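Local atomic coordinates of SusD homolog (Bacteroides thetaiotaomicron, PDB entry 3SGH), a protein that probably binds glycans at the outer membrane, as a SusD-family lipoprotein expected to work in carbohydrate capture and uptake. Residues 266-271 / 413-419; 222-228 / 350-354; 198-203 / 489-493; 451-455 / 492-496. One frame throughout, in Å; residues are numbered along the deposited sequence. Where two conformers were deposited one is given.

Interaction 1: residues 266-271 / 413-419; sequences RRPAYF and QKWIACY
Tyr270 sets its CG beside the backbone N (chi1 -81°) whereas Tyr419 swings its CG opposite the N (chi1 165°), and these settings slide the two phenol rings past each other into an offset stack, the heart of a buried aromatic cluster that Phe271 completes. The evidence is a centroid separation of 4.1 Å with planes 16° apart, CD2 of Tyr419 lying over the centre of the Tyr270 ring. Each hydroxyl then finds a backbone carbonyl across the contact. Tyr419 OH donates to Tyr270 O at 2.7 Å; Tyr270 OH donates to Ile416 O at 2.7 Å, coming from above the carbonyl plane, and so joins the short helix 267-270 to the last turn of helix 403-417. A phenylalanine in place of Tyr270 would probably leave the Ile416 carbonyl without this donor and deprive a water, which also donates to Ala417 O, of its second acceptor.

Arg266 works beside the cluster. Ile416 CG2 sits over the centre of its guanidinium, 3.5 Å from CZ, while NH1 bonds to Ser351 and NH2 makes a salt bridge to Asp264. Gln413, whose NE2 is held by Tyr363, turns its amide nearly coplanar with the guanidinium. Its OE1 accepts from Arg266 NH2 at 3.2 Å through a lone pair, and one water, 2.9 Å from Arg266 NH1, donates to both Gln413 OE1 and Gln413 O.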
loop_
_atom_site.group_PDB
_atom_site.type_symbol
_atom_site.label_atom_id
_atom_site.label_comp_id
_atom_site.label_asym_id
_atom_site.label_seq_id
_atom_site.Cartn_x
_atom_site.Cartn_y
_atom_site.Cartn_z
ATOM N N ARG A 266 16.067 -10.286 6.964
ATOM C CA ARG A 266 15.226 -10.312 5.770
ATOM C C ARG A 266 15.866 -9.676 4.550
ATOM O O ARG A 266 15.320 -9.819 3.464
ATOM C CB ARG A 266 13.885 -9.652 6.074
ATOM C CG ARG A 266 13.044 -10.522 7.004
ATOM C CD ARG A 266 11.833 -9.706 7.525
ATOM N NE ARG A 266 12.310 -8.706 8.461
ATOM C CZ ARG A 266 11.528 -8.056 9.320
ATOM N NH1 ARG A 266 10.194 -8.246 9.325
ATOM N NH2 ARG A 266 12.082 -7.214 10.167
ATOM N N ARG A 267 16.984 -8.952 4.703
ATOM C CA ARG A 267 17.615 -8.297 3.563
ATOM C C ARG A 267 17.797 -9.195 2.320
ATOM O O ARG A 267 17.354 -8.803 1.233
ATOM C CB ARG A 267 18.909 -7.594 3.959
ATOM C CG ARG A 267 18.675 -6.291 4.794
ATOM C CD ARG A 267 20.001 -5.718 5.300
ATOM N NE ARG A 267 20.644 -6.669 6.198
ATOM C CZ ARG A 267 21.866 -6.543 6.677
ATOM N NH1 ARG A 267 22.621 -5.499 6.318
ATOM N NH2 ARG A 267 22.361 -7.475 7.480
ATOM N N PRO A 268 18.411 -10.394 2.467
ATOM C CA PRO A 268 18.594 -11.253 1.296
ATOM C C PRO A 268 17.313 -11.796 0.687
ATOM O O PRO A 268 17.331 -12.225 -0.493
ATOM C CB PRO A 268 19.470 -12.407 1.808
ATOM C CG PRO A 268 19.331 -12.389 3.281
ATOM C CD PRO A 268 19.148 -10.908 3.624
ATOM N N ALA A 269 16.206 -11.755 1.449
ATOM C CA ALA A 269 14.897 -12.160 0.917
ATOM C C ALA A 269 14.177 -11.000 0.184
ATOM O O ALA A 269 13.227 -11.217 -0.576
ATOM C CB ALA A 269 14.065 -12.687 2.018
ATOM N N TYR A 270 14.627 -9.784 0.449
ATOM C CA TYR A 270 13.989 -8.552 -0.053
ATOM C C TYR A 270 14.712 -7.910 -1.238
ATOM O O TYR A 270 14.050 -7.343 -2.106
ATOM C CB TYR A 270 13.932 -7.521 1.068
ATOM C CG TYR A 270 12.797 -7.659 2.078
ATOM C CD1 TYR A 270 12.209 -8.873 2.366
ATOM C CD2 TYR A 270 12.348 -6.539 2.803
ATOM C CE1 TYR A 270 11.188 -8.957 3.296
ATOM C CE2 TYR A 270 11.357 -6.631 3.740
ATOM C CZ TYR A 270 10.774 -7.835 3.989
ATOM O OH TYR A 270 9.763 -7.889 4.908
ATOM N N PHE A 271 16.043 -8.016 -1.243
ATOM C CA PHE A 271 16.903 -7.244 -2.151
ATOM C C PHE A 271 18.066 -8.106 -2.690
ATOM O O PHE A 271 18.446 -9.120 -2.075
ATOM C CB PHE A 271 17.556 -6.074 -1.403
ATOM C CG PHE A 271 16.632 -5.260 -0.552
ATOM C CD1 PHE A 271 15.551 -4.619 -1.115
ATOM C CD2 PHE A 271 16.879 -5.103 0.808
ATOM C CE1 PHE A 271 14.713 -3.861 -0.325
ATOM C CE2 PHE A 271 16.015 -4.340 1.625
ATOM C CZ PHE A 271 14.955 -3.736 1.061
ATOM N N GLN A 413 8.190 -1.742 12.168
ATOM C CA GLN A 413 8.229 -3.183 11.847
ATOM C C GLN A 413 7.074 -3.565 10.901
ATOM O O GLN A 413 7.234 -4.400 10.029
ATOM C CB GLN A 413 8.247 -4.051 13.099
ATOM C CG GLN A 413 9.546 -3.951 13.845
ATOM C CD GLN A 413 10.718 -4.561 13.060
ATOM O OE1 GLN A 413 10.532 -5.491 12.328
ATOM N NE2 GLN A 413 11.904 -3.996 13.201
ATOM N N LYS A 414 5.924 -2.925 11.055
ATOM C CA LYS A 414 4.832 -3.198 10.116
ATOM C C LYS A 414 5.252 -2.851 8.689
ATOM O O LYS A 414 4.953 -3.583 7.714
ATOM C CB LYS A 414 3.591 -2.411 10.493
ATOM C CG LYS A 414 2.428 -2.560 9.520
ATOM C CD LYS A 414 1.321 -1.550 9.918
ATOM C CE LYS A 414 0.169 -1.485 8.976
ATOM N NZ LYS A 414 -0.735 -0.352 9.301
ATOM N N TRP A 415 5.910 -1.693 8.562
ATOM C CA TRP A 415 6.349 -1.178 7.272
ATOM C C TRP A 415 7.403 -2.084 6.641
ATOM O O TRP A 415 7.318 -2.397 5.448
ATOM C CB TRP A 415 6.844 0.239 7.465
ATOM C CG TRP A 415 7.612 0.796 6.323
ATOM C CD1 TRP A 415 7.142 1.098 5.076
ATOM C CD2 TRP A 415 8.970 1.207 6.365
ATOM N NE1 TRP A 415 8.147 1.687 4.340
ATOM C CE2 TRP A 415 9.290 1.729 5.108
ATOM C CE3 TRP A 415 9.965 1.163 7.345
ATOM C CZ2 TRP A 415 10.554 2.204 4.816
ATOM C CZ3 TRP A 415 11.196 1.684 7.053
ATOM C CH2 TRP A 415 11.482 2.182 5.816
ATOM N N ILE A 416 8.308 -2.618 7.465
ATOM C CA ILE A 416 9.314 -3.541 6.966
ATOM C C ILE A 416 8.652 -4.840 6.528
ATOM O O ILE A 416 8.958 -5.373 5.471
ATOM C CB ILE A 416 10.387 -3.856 8.033
ATOM C CG1 ILE A 416 11.195 -2.607 8.265
ATOM C CG2 ILE A 416 11.334 -4.992 7.568
ATOM C CD1 ILE A 416 12.150 -2.707 9.539
ATOM N N ALA A 417 7.664 -5.292 7.300
ATOM C CA ALA A 417 6.972 -6.556 7.035
ATOM C C ALA A 417 6.115 -6.519 5.746
ATOM O O ALA A 417 6.090 -7.504 4.986
ATOM C CB ALA A 417 6.096 -6.973 8.209
ATOM N N CYS A 418 5.383 -5.414 5.533
ATOM C CA CYS A 418 4.455 -5.323 4.409
ATOM C C CYS A 418 5.249 -4.857 3.216
ATOM O O CYS A 418 5.290 -3.675 2.924
ATOM C CB CYS A 418 3.319 -4.374 4.750
ATOM S SG CYS A 418 2.298 -5.040 6.154
ATOM N N TYR A 419 5.933 -5.799 2.558
ATOM C CA TYR A 419 6.877 -5.486 1.497
ATOM C C TYR A 419 6.777 -6.502 0.375
ATOM O O TYR A 419 6.718 -7.739 0.649
ATOM C CB TYR A 419 8.345 -5.464 2.017
ATOM C CG TYR A 419 9.379 -5.507 0.911
ATOM C CD1 TYR A 419 9.817 -4.326 0.298
ATOM C CD2 TYR A 419 9.928 -6.716 0.473
ATOM C CE1 TYR A 419 10.696 -4.341 -0.726
ATOM C CE2 TYR A 419 10.824 -6.738 -0.574
ATOM C CZ TYR A 419 11.209 -5.550 -1.149
ATOM O OH TYR A 419 12.083 -5.553 -2.174
HETATM O O HOH W 1 8.477 -6.682 11.035
HETATM O O HOH W 2 7.448 -9.649 5.371
#

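Interaction 2: residues 222-228 / 350-354; sequences SVGDSSY and LSFEE
Glu354 curls back to meet Ser226 and Tyr228: its CG stands trans to the backbone N (chi1 -172°), and a bend at chi2 (75°) turns the carboxylate toward residues 222-228. Each oxygen has its own hydroxyl. Ser226 OG donates to Glu354 OE1 at 2.7 Å from the syn side, well out of the carboxylate plane, and Tyr228 OH donates to Glu354 OE2 at a short 2.5 Å from the anti side. In the latter pair OE2 lies at the edge of the phenol ring. A water that also donates to Val223 O adds a second bond to Glu354 OE2, 2.6 Å long, so three donors grip the carboxylate and would be expected to favour its ionised form. An alanine in place of Glu354 would probably leave both hydroxyls without their acceptor and open a gap beside Val223.

Val223 fills the other half of the contact. Its CG1, beside the backbone N, lies 3.5 Å from Glu354 OE1 and 4.0 Å from Leu350 CD2, while CG2 rests 3.6 Å from Glu353 OE2, part of a carboxylate that an extended chain carries obliquely across the valine.

Ser226 OG in turn accepts from Ala319 N at the start of helix 319-331, against which Leu350 also packs. The contact thereby fixes the last turn of helix 340-354 to the turn before strand 227-229 and to the strand's own Tyr228; strand 314-317 is the antiparallel partner.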
loop_
_atom_site.group_PDB
_atom_site.type_symbol
_atom_site.label_atom_id
_atom_site.label_comp_id
_atom_site.label_asym_id
_atom_site.label_seq_id
_atom_site.Cartn_x
_atom_site.Cartn_y
_atom_site.Cartn_z
ATOM N N SER A 222 -2.148 -16.792 10.087
ATOM C CA SER A 222 -0.961 -17.574 9.732
ATOM C C SER A 222 -0.536 -17.312 8.302
ATOM O O SER A 222 -1.330 -16.796 7.480
ATOM C CB SER A 222 -1.247 -19.064 9.893
ATOM O OG SER A 222 -2.235 -19.489 8.976
ATOM N N VAL A 223 0.706 -17.659 7.987
ATOM C CA VAL A 223 1.260 -17.389 6.638
ATOM C C VAL A 223 0.452 -18.018 5.503
ATOM O O VAL A 223 0.413 -17.462 4.404
ATOM C CB VAL A 223 2.771 -17.741 6.518
ATOM C CG1 VAL A 223 3.587 -16.850 7.437
ATOM C CG2 VAL A 223 3.036 -19.217 6.796
ATOM N N GLY A 224 -0.223 -19.136 5.768
ATOM C CA GLY A 224 -1.089 -19.781 4.766
ATOM C C GLY A 224 -2.313 -18.956 4.402
ATOM O O GLY A 224 -3.013 -19.253 3.448
ATOM N N ASP A 225 -2.583 -17.925 5.189
ATOM C CA ASP A 225 -3.690 -17.037 4.934
ATOM C C ASP A 225 -3.370 -15.886 3.957
ATOM O O ASP A 225 -4.283 -15.228 3.420
ATOM C CB ASP A 225 -4.164 -16.419 6.256
ATOM C CG ASP A 225 -4.719 -17.443 7.247
ATOM O OD1 ASP A 225 -5.133 -18.528 6.831
ATOM O OD2 ASP A 225 -4.761 -17.147 8.483
ATOM N N SER A 226 -2.086 -15.610 3.763
ATOM C CA SER A 226 -1.655 -14.487 2.953
ATOM C C SER A 226 -2.138 -14.624 1.525
ATOM O O SER A 226 -2.236 -15.736 1.003
ATOM C CB SER A 226 -0.124 -14.398 2.960
ATOM O OG SER A 226 0.336 -14.100 4.311
ATOM N N SER A 227 -2.409 -13.492 0.887
ATOM C CA SER A 227 -2.890 -13.456 -0.488
ATOM C C SER A 227 -1.806 -13.032 -1.453
ATOM O O SER A 227 -1.190 -11.936 -1.280
ATOM C CB SER A 227 -4.043 -12.451 -0.622
ATOM O OG SER A 227 -4.466 -12.382 -1.970
ATOM N N TYR A 228 -1.631 -13.870 -2.474
ATOM C CA TYR A 228 -0.754 -13.597 -3.634
ATOM C C TYR A 228 -1.497 -13.816 -4.979
ATOM O O TYR A 228 -2.373 -14.672 -5.073
ATOM C CB TYR A 228 0.402 -14.538 -3.645
ATOM C CG TYR A 228 1.412 -14.394 -2.533
ATOM C CD1 TYR A 228 1.201 -15.022 -1.316
ATOM C CD2 TYR A 228 2.605 -13.722 -2.731
ATOM C CE1 TYR A 228 2.133 -14.916 -0.277
ATOM C CE2 TYR A 228 3.577 -13.675 -1.728
ATOM C CZ TYR A 228 3.320 -14.265 -0.501
ATOM O OH TYR A 228 4.245 -14.209 0.514
ATOM N N LEU A 350 5.680 -13.626 11.961
ATOM C CA LEU A 350 4.963 -13.944 10.721
ATOM C C LEU A 350 5.704 -13.449 9.489
ATOM O O LEU A 350 5.693 -14.075 8.445
ATOM C CB LEU A 350 3.551 -13.325 10.712
ATOM C CG LEU A 350 2.530 -14.099 11.537
ATOM C CD1 LEU A 350 1.280 -13.268 11.485
ATOM C CD2 LEU A 350 2.326 -15.501 10.955
ATOM N N SER A 351 6.312 -12.278 9.608
ATOM C CA SER A 351 7.030 -11.660 8.494
ATOM C C SER A 351 8.249 -12.484 8.145
ATOM O O SER A 351 8.525 -12.748 6.967
ATOM C CB SER A 351 7.474 -10.264 8.936
ATOM O OG SER A 351 8.262 -9.659 7.942
ATOM N N PHE A 352 9.013 -12.876 9.158
ATOM C CA PHE A 352 10.134 -13.764 8.944
ATOM C C PHE A 352 9.661 -15.065 8.313
ATOM O O PHE A 352 10.215 -15.495 7.312
ATOM C CB PHE A 352 10.862 -14.101 10.238
ATOM C CG PHE A 352 11.888 -13.075 10.670
ATOM C CD1 PHE A 352 11.559 -11.742 10.874
ATOM C CD2 PHE A 352 13.191 -13.447 10.900
ATOM C CE1 PHE A 352 12.538 -10.824 11.308
ATOM C CE2 PHE A 352 14.121 -12.525 11.363
ATOM C CZ PHE A 352 13.799 -11.232 11.543
ATOM N N GLU A 353 8.620 -15.662 8.900
ATOM C CA GLU A 353 8.086 -16.900 8.397
ATOM C C GLU A 353 7.629 -16.794 6.937
ATOM O O GLU A 353 7.899 -17.681 6.131
ATOM C CB GLU A 353 6.928 -17.410 9.280
ATOM C CG GLU A 353 6.523 -18.820 8.878
ATOM C CD GLU A 353 5.386 -19.373 9.721
ATOM O OE1 GLU A 353 4.839 -18.601 10.554
ATOM O OE2 GLU A 353 5.040 -20.566 9.513
ATOM N N GLU A 354 6.898 -15.735 6.619
ATOM C CA GLU A 354 6.397 -15.507 5.274
ATOM C C GLU A 354 7.508 -15.594 4.227
ATOM O O GLU A 354 7.281 -16.110 3.115
ATOM C CB GLU A 354 5.786 -14.110 5.201
ATOM C CG GLU A 354 5.053 -13.775 3.928
ATOM C CD GLU A 354 3.688 -14.449 3.857
ATOM O OE1 GLU A 354 2.965 -14.463 4.890
ATOM O OE2 GLU A 354 3.329 -14.922 2.758
HETATM O O HOH W 3 2.179 -18.952 10.291
HETATM O O HOH W 4 2.463 -17.395 2.510
#

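Interaction 3: residues 198-203 / 489-493; sequences RISGVE and LWWAM
Trp490 and Val202 form the outer half of this contact, Trp491 and Arg198 the inner half. The two tryptophans occupy the middle of a type I beta turn running from Leu489 to Ala492, and different first torsions part their indoles: Trp490 has CG trans to its backbone N (chi1 169°), while Trp491 holds CG between N and the carbonyl carbon (chi1 52°).

Val202 stands over the Trp490 face at about a right angle. Its CG1 is 3.6 Å from the centroid of the six-membered ring and only 3° off the normal, a clear CH-pi contact, and CG2 lies 3.5 Å from Trp490 NE1. Glu203 OE1 comes to the rim of the same indole, 3.5 Å from Trp490 CH2, its carboxylate hydrogen-bonded to His145 and Gln141. Ile199 CG2 adds apolar contact at Trp490 CZ3.

Trp491 is covered by the aliphatic part of Arg198, which runs alongside it in the same direction; Arg198 CD is 3.9 Å from the centroid of the six-membered ring, over the face. The guanidinium continues beyond toward Ser118, too far for more than a weak cation-pi attraction.

No direct hydrogen bond joins the segments. One water ties the backbones instead, donating to Arg198 O and to Trp491 O (2.7 Å) and accepting from Gly201 N, so the fit between the interhelical loop and the C-terminal turn rests on dispersion and CH-pi contacts, with this water linking three backbone polar atoms.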
loop_
_atom_site.group_PDB
_atom_site.type_symbol
_atom_site.label_atom_id
_atom_site.label_comp_id
_atom_site.label_asym_id
_atom_site.label_seq_id
_atom_site.Cartn_x
_atom_site.Cartn_y
_atom_site.Cartn_z
ATOM N N ARG A 198 -7.026 3.104 9.163
ATOM C CA ARG A 198 -6.678 4.252 8.313
ATOM C C ARG A 198 -7.500 5.484 8.613
ATOM O O ARG A 198 -6.966 6.621 8.539
ATOM C CB ARG A 198 -6.786 3.902 6.856
ATOM C CG ARG A 198 -6.258 5.074 5.995
ATOM C CD ARG A 198 -5.736 4.697 4.760
ATOM N NE ARG A 198 -4.687 3.706 4.859
ATOM C CZ ARG A 198 -4.384 2.929 3.837
ATOM N NH1 ARG A 198 -5.039 3.085 2.674
ATOM N NH2 ARG A 198 -3.424 2.002 3.957
ATOM N N ILE A 199 -8.795 5.272 8.919
ATOM C CA ILE A 199 -9.693 6.379 9.287
ATOM C C ILE A 199 -9.834 6.683 10.798
ATOM O O ILE A 199 -10.690 7.539 11.193
ATOM C CB ILE A 199 -11.069 6.253 8.600
ATOM C CG1 ILE A 199 -11.889 5.087 9.156
ATOM C CG2 ILE A 199 -10.919 6.123 7.065
ATOM C CD1 ILE A 199 -13.407 5.324 8.951
ATOM N N SER A 200 -8.938 6.089 11.602
ATOM C CA SER A 200 -9.082 6.067 13.048
ATOM C C SER A 200 -8.703 7.403 13.667
ATOM O O SER A 200 -9.155 7.729 14.784
ATOM C CB SER A 200 -8.278 4.942 13.678
ATOM O OG SER A 200 -6.894 5.079 13.452
ATOM N N GLY A 201 -7.897 8.190 12.942
ATOM C CA GLY A 201 -7.506 9.515 13.451
ATOM C C GLY A 201 -8.682 10.475 13.369
ATOM O O GLY A 201 -8.988 11.241 14.324
ATOM N N VAL A 202 -9.355 10.449 12.219
ATOM C CA VAL A 202 -10.466 11.373 11.971
ATOM C C VAL A 202 -11.760 10.904 12.590
ATOM O O VAL A 202 -12.511 11.736 13.070
ATOM C CB VAL A 202 -10.665 11.655 10.453
ATOM C CG1 VAL A 202 -10.951 10.352 9.657
ATOM C CG2 VAL A 202 -11.770 12.749 10.204
ATOM N N GLU A 203 -12.000 9.589 12.640
ATOM C CA GLU A 203 -13.204 9.017 13.272
ATOM C C GLU A 203 -12.894 7.901 14.280
ATOM O O GLU A 203 -13.099 6.689 14.002
ATOM C CB GLU A 203 -14.187 8.526 12.209
ATOM C CG GLU A 203 -14.798 9.638 11.370
ATOM C CD GLU A 203 -15.984 9.184 10.564
ATOM O OE1 GLU A 203 -15.969 8.016 10.116
ATOM O OE2 GLU A 203 -16.926 9.989 10.359
ATOM N N LEU A 489 -5.729 14.718 2.719
ATOM C CA LEU A 489 -6.918 13.892 2.762
ATOM C C LEU A 489 -7.622 13.904 4.135
ATOM O O LEU A 489 -7.044 14.257 5.158
ATOM C CB LEU A 489 -6.556 12.482 2.330
ATOM C CG LEU A 489 -6.017 12.396 0.902
ATOM C CD1 LEU A 489 -5.824 10.950 0.466
ATOM C CD2 LEU A 489 -6.946 13.121 -0.112
ATOM N N TRP A 490 -8.862 13.421 4.136
ATOM C CA TRP A 490 -9.774 13.584 5.267
ATOM C C TRP A 490 -9.225 12.868 6.525
ATOM O O TRP A 490 -9.350 13.359 7.664
ATOM C CB TRP A 490 -11.120 13.005 4.841
ATOM C CG TRP A 490 -12.137 12.817 5.877
ATOM C CD1 TRP A 490 -12.860 13.801 6.527
ATOM C CD2 TRP A 490 -12.684 11.567 6.315
ATOM N NE1 TRP A 490 -13.787 13.207 7.368
ATOM C CE2 TRP A 490 -13.676 11.849 7.262
ATOM C CE3 TRP A 490 -12.408 10.243 6.014
ATOM C CZ2 TRP A 490 -14.397 10.835 7.922
ATOM C CZ3 TRP A 490 -13.122 9.244 6.673
ATOM C CH2 TRP A 490 -14.085 9.545 7.610
ATOM N N TRP A 491 -8.613 11.716 6.292
ATOM C CA TRP A 491 -8.074 10.861 7.338
ATOM C C TRP A 491 -6.618 11.162 7.675
ATOM O O TRP A 491 -6.111 10.623 8.660
ATOM C CB TRP A 491 -8.181 9.386 6.947
ATOM C CG TRP A 491 -7.602 9.082 5.574
ATOM C CD1 TRP A 491 -8.278 9.025 4.408
ATOM C CD2 TRP A 491 -6.212 8.815 5.248
ATOM N NE1 TRP A 491 -7.411 8.730 3.359
ATOM C CE2 TRP A 491 -6.149 8.581 3.855
ATOM C CE3 TRP A 491 -5.041 8.707 5.999
ATOM C CZ2 TRP A 491 -4.951 8.314 3.196
ATOM C CZ3 TRP A 491 -3.844 8.412 5.348
ATOM C CH2 TRP A 491 -3.802 8.238 3.964
ATOM N N ALA A 492 -5.956 12.023 6.898
ATOM C CA ALA A 492 -4.514 12.279 7.105
ATOM C C ALA A 492 -4.334 13.259 8.239
ATOM O O ALA A 492 -5.214 14.082 8.498
ATOM C CB ALA A 492 -3.875 12.860 5.837
HETATM N N MSE A 493 -3.178 13.211 8.898
HETATM C CA MSE A 493 -2.832 14.200 9.911
HETATM C C MSE A 493 -2.597 15.549 9.219
HETATM O O MSE A 493 -1.963 15.614 8.187
HETATM C CB MSE A 493 -1.559 13.780 10.648
HETATM C CG MSE A 493 -1.187 14.760 11.713
HETATM SE SE MSE A 493 0.185 14.016 12.881
HETATM C CE MSE A 493 1.388 13.195 11.632
HETATM O O HOH W 5 -7.378 8.831 10.264
#

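Interaction 4: residues 451-455 / 492-496; sequences GRGQR and AMKEN
Arg452 lays its guanidinium across the side chain of Glu495, whose CG covers one face, 3.4 Å from Arg452 NH1. The two side chains cross at about a right angle and the guanidinium and carboxylate planes are almost perpendicular, 88° apart. Because Glu495 OE2 lies well out of the guanidinium plane, no N-H points at it: Arg452 NH1 and Glu495 OE2 are 4.3 Å apart, beyond a salt bridge, and a water spans them, accepting from Arg452 NH1 and donating to Glu495 OE2 at 2.6 Å.

The opposite face of the same guanidinium is covered by Arg455. Their CZ atoms, Arg452 CZ and Arg455 CZ, lie 3.8 Å apart. Bends at chi2 and chi3 fold Arg455 back along its own segment, where its NH1 donates to Arg452 O at 2.8 Å, nearly in the guanidinium plane. The neighbouring positive charges are probably balanced by Asp488, which forms salt bridges with Arg452 NH2 and Arg455 NE.

Across the contact Arg455 NH2 reaches Met493 O at 3.3 Å, a weak and strongly bent bond with an N-H...O angle of 120°. The tail is also braced from within: Lys494 NZ donates to Ala492 O at 2.8 Å and makes a salt bridge with the terminal carboxylate of Tyr499.

Both segments lack regular helix or strand, and their meeting is loop packing at the C-terminal end of the SusD-like fold: paired arginines gathered round an aspartate, with the C-terminal tail running past them.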
loop_
_atom_site.group_PDB
_atom_site.type_symbol
_atom_site.label_atom_id
_atom_site.label_comp_id
_atom_site.label_asym_id
_atom_site.label_seq_id
_atom_site.Cartn_x
_atom_site.Cartn_y
_atom_site.Cartn_z
ATOM N N GLY A 451 9.309 18.287 4.564
ATOM C CA GLY A 451 8.910 17.798 5.877
ATOM C C GLY A 451 7.737 16.828 5.839
ATOM O O GLY A 451 7.707 15.864 6.592
ATOM N N ARG A 452 6.763 17.108 4.974
ATOM C CA ARG A 452 5.525 16.335 4.935
ATOM C C ARG A 452 5.309 15.595 3.622
ATOM O O ARG A 452 4.476 14.680 3.568
ATOM C CB ARG A 452 4.337 17.264 5.206
ATOM C CG ARG A 452 4.526 18.013 6.562
ATOM C CD ARG A 452 3.368 18.828 6.949
ATOM N NE ARG A 452 2.188 18.052 7.295
ATOM C CZ ARG A 452 1.020 18.069 6.631
ATOM N NH1 ARG A 452 0.831 18.808 5.547
ATOM N NH2 ARG A 452 0.008 17.357 7.086
ATOM N N GLY A 453 6.028 16.026 2.590
ATOM C CA GLY A 453 5.971 15.394 1.284
ATOM C C GLY A 453 4.676 15.693 0.522
ATOM O O GLY A 453 3.887 16.578 0.909
ATOM N N GLN A 454 4.461 14.934 -0.543
ATOM C CA GLN A 454 3.217 14.989 -1.311
ATOM C C GLN A 454 2.123 14.373 -0.469
ATOM O O GLN A 454 2.345 13.390 0.187
ATOM C CB GLN A 454 3.358 14.248 -2.654
ATOM C CG GLN A 454 2.076 14.307 -3.483
ATOM C CD GLN A 454 2.299 14.182 -4.980
ATOM O OE1 GLN A 454 3.438 14.324 -5.482
ATOM N NE2 GLN A 454 1.192 13.947 -5.731
ATOM N N ARG A 455 0.940 14.971 -0.457
ATOM C CA ARG A 455 -0.104 14.601 0.488
ATOM C C ARG A 455 -1.252 13.799 -0.184
ATOM O O ARG A 455 -1.982 13.082 0.497
ATOM C CB ARG A 455 -0.602 15.827 1.200
ATOM C CG ARG A 455 0.473 16.619 1.896
ATOM C CD ARG A 455 1.313 15.826 2.929
ATOM N NE ARG A 455 0.495 15.324 4.040
ATOM C CZ ARG A 455 0.931 14.571 5.057
ATOM N NH1 ARG A 455 2.188 14.163 5.116
ATOM N NH2 ARG A 455 0.108 14.210 6.040
ATOM N N ALA A 492 -5.956 12.023 6.898
ATOM C CA ALA A 492 -4.514 12.279 7.105
ATOM C C ALA A 492 -4.334 13.259 8.239
ATOM O O ALA A 492 -5.214 14.082 8.498
ATOM C CB ALA A 492 -3.875 12.860 5.837
HETATM N N MSE A 493 -3.178 13.211 8.898
HETATM C CA MSE A 493 -2.832 14.200 9.911
HETATM C C MSE A 493 -2.597 15.549 9.219
HETATM O O MSE A 493 -1.963 15.614 8.187
HETATM C CB MSE A 493 -1.559 13.780 10.648
HETATM C CG MSE A 493 -1.187 14.760 11.713
HETATM SE SE MSE A 493 0.185 14.016 12.881
HETATM C CE MSE A 493 1.388 13.195 11.632
ATOM N N LYS A 494 -3.189 16.602 9.756
ATOM C CA LYS A 494 -3.075 17.922 9.165
ATOM C C LYS A 494 -1.852 18.618 9.709
ATOM O O LYS A 494 -1.223 18.118 10.647
ATOM C CB LYS A 494 -4.333 18.741 9.456
ATOM C CG LYS A 494 -5.652 18.086 9.035
ATOM C CD LYS A 494 -5.650 17.604 7.605
ATOM C CE LYS A 494 -7.017 17.112 7.179
ATOM N NZ LYS A 494 -7.341 15.761 7.805
ATOM N N GLU A 495 -1.541 19.764 9.121
ATOM C CA GLU A 495 -0.331 20.525 9.449
ATOM C C GLU A 495 -0.191 20.796 10.929
ATOM O O GLU A 495 0.915 20.727 11.471
ATOM C CB GLU A 495 -0.283 21.839 8.663
ATOM C CG GLU A 495 0.194 21.680 7.214
ATOM C CD GLU A 495 0.386 23.041 6.493
ATOM O OE1 GLU A 495 -0.002 24.076 7.075
ATOM O OE2 GLU A 495 0.908 23.068 5.343
ATOM N N ASN A 496 -1.318 21.080 11.579
ATOM C CA ASN A 496 -1.335 21.381 13.012
ATOM C C ASN A 496 -1.463 20.187 13.938
ATOM O O ASN A 496 -1.682 20.354 15.141
ATOM C CB ASN A 496 -2.438 22.395 13.297
ATOM C CG ASN A 496 -3.842 21.787 13.256
ATOM O OD1 ASN A 496 -4.055 20.607 12.882
ATOM N ND2 ASN A 496 -4.811 22.594 13.669
HETATM O O HOH W 6 2.321 21.021 4.442
#

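The four contacts fall into two pairs. Interactions 1 and 2 have centres about 13 Å apart and meet through helix 340-354, their junction being the probable hydrogen bond of Arg266 NH1 with Ser351 OG (2.8 Å), with Phe352 packed on the same guanidinium. Interactions 3 and 4, centres about 12 Å apart, share Ala492 and Met493, and Lys494 NZ probably bonds to Leu489 O at 3.1 Å, carrying one into the other. The pairs do not touch: interactions 1 and 3 come within about 6 Å at their nearest atoms, while the centres of interactions 2 and 4 are about 32 Å apart, on opposite sides of the chain's centre. None can be assigned to a sugar site from this evidence; they join helices and loops of the scaffold.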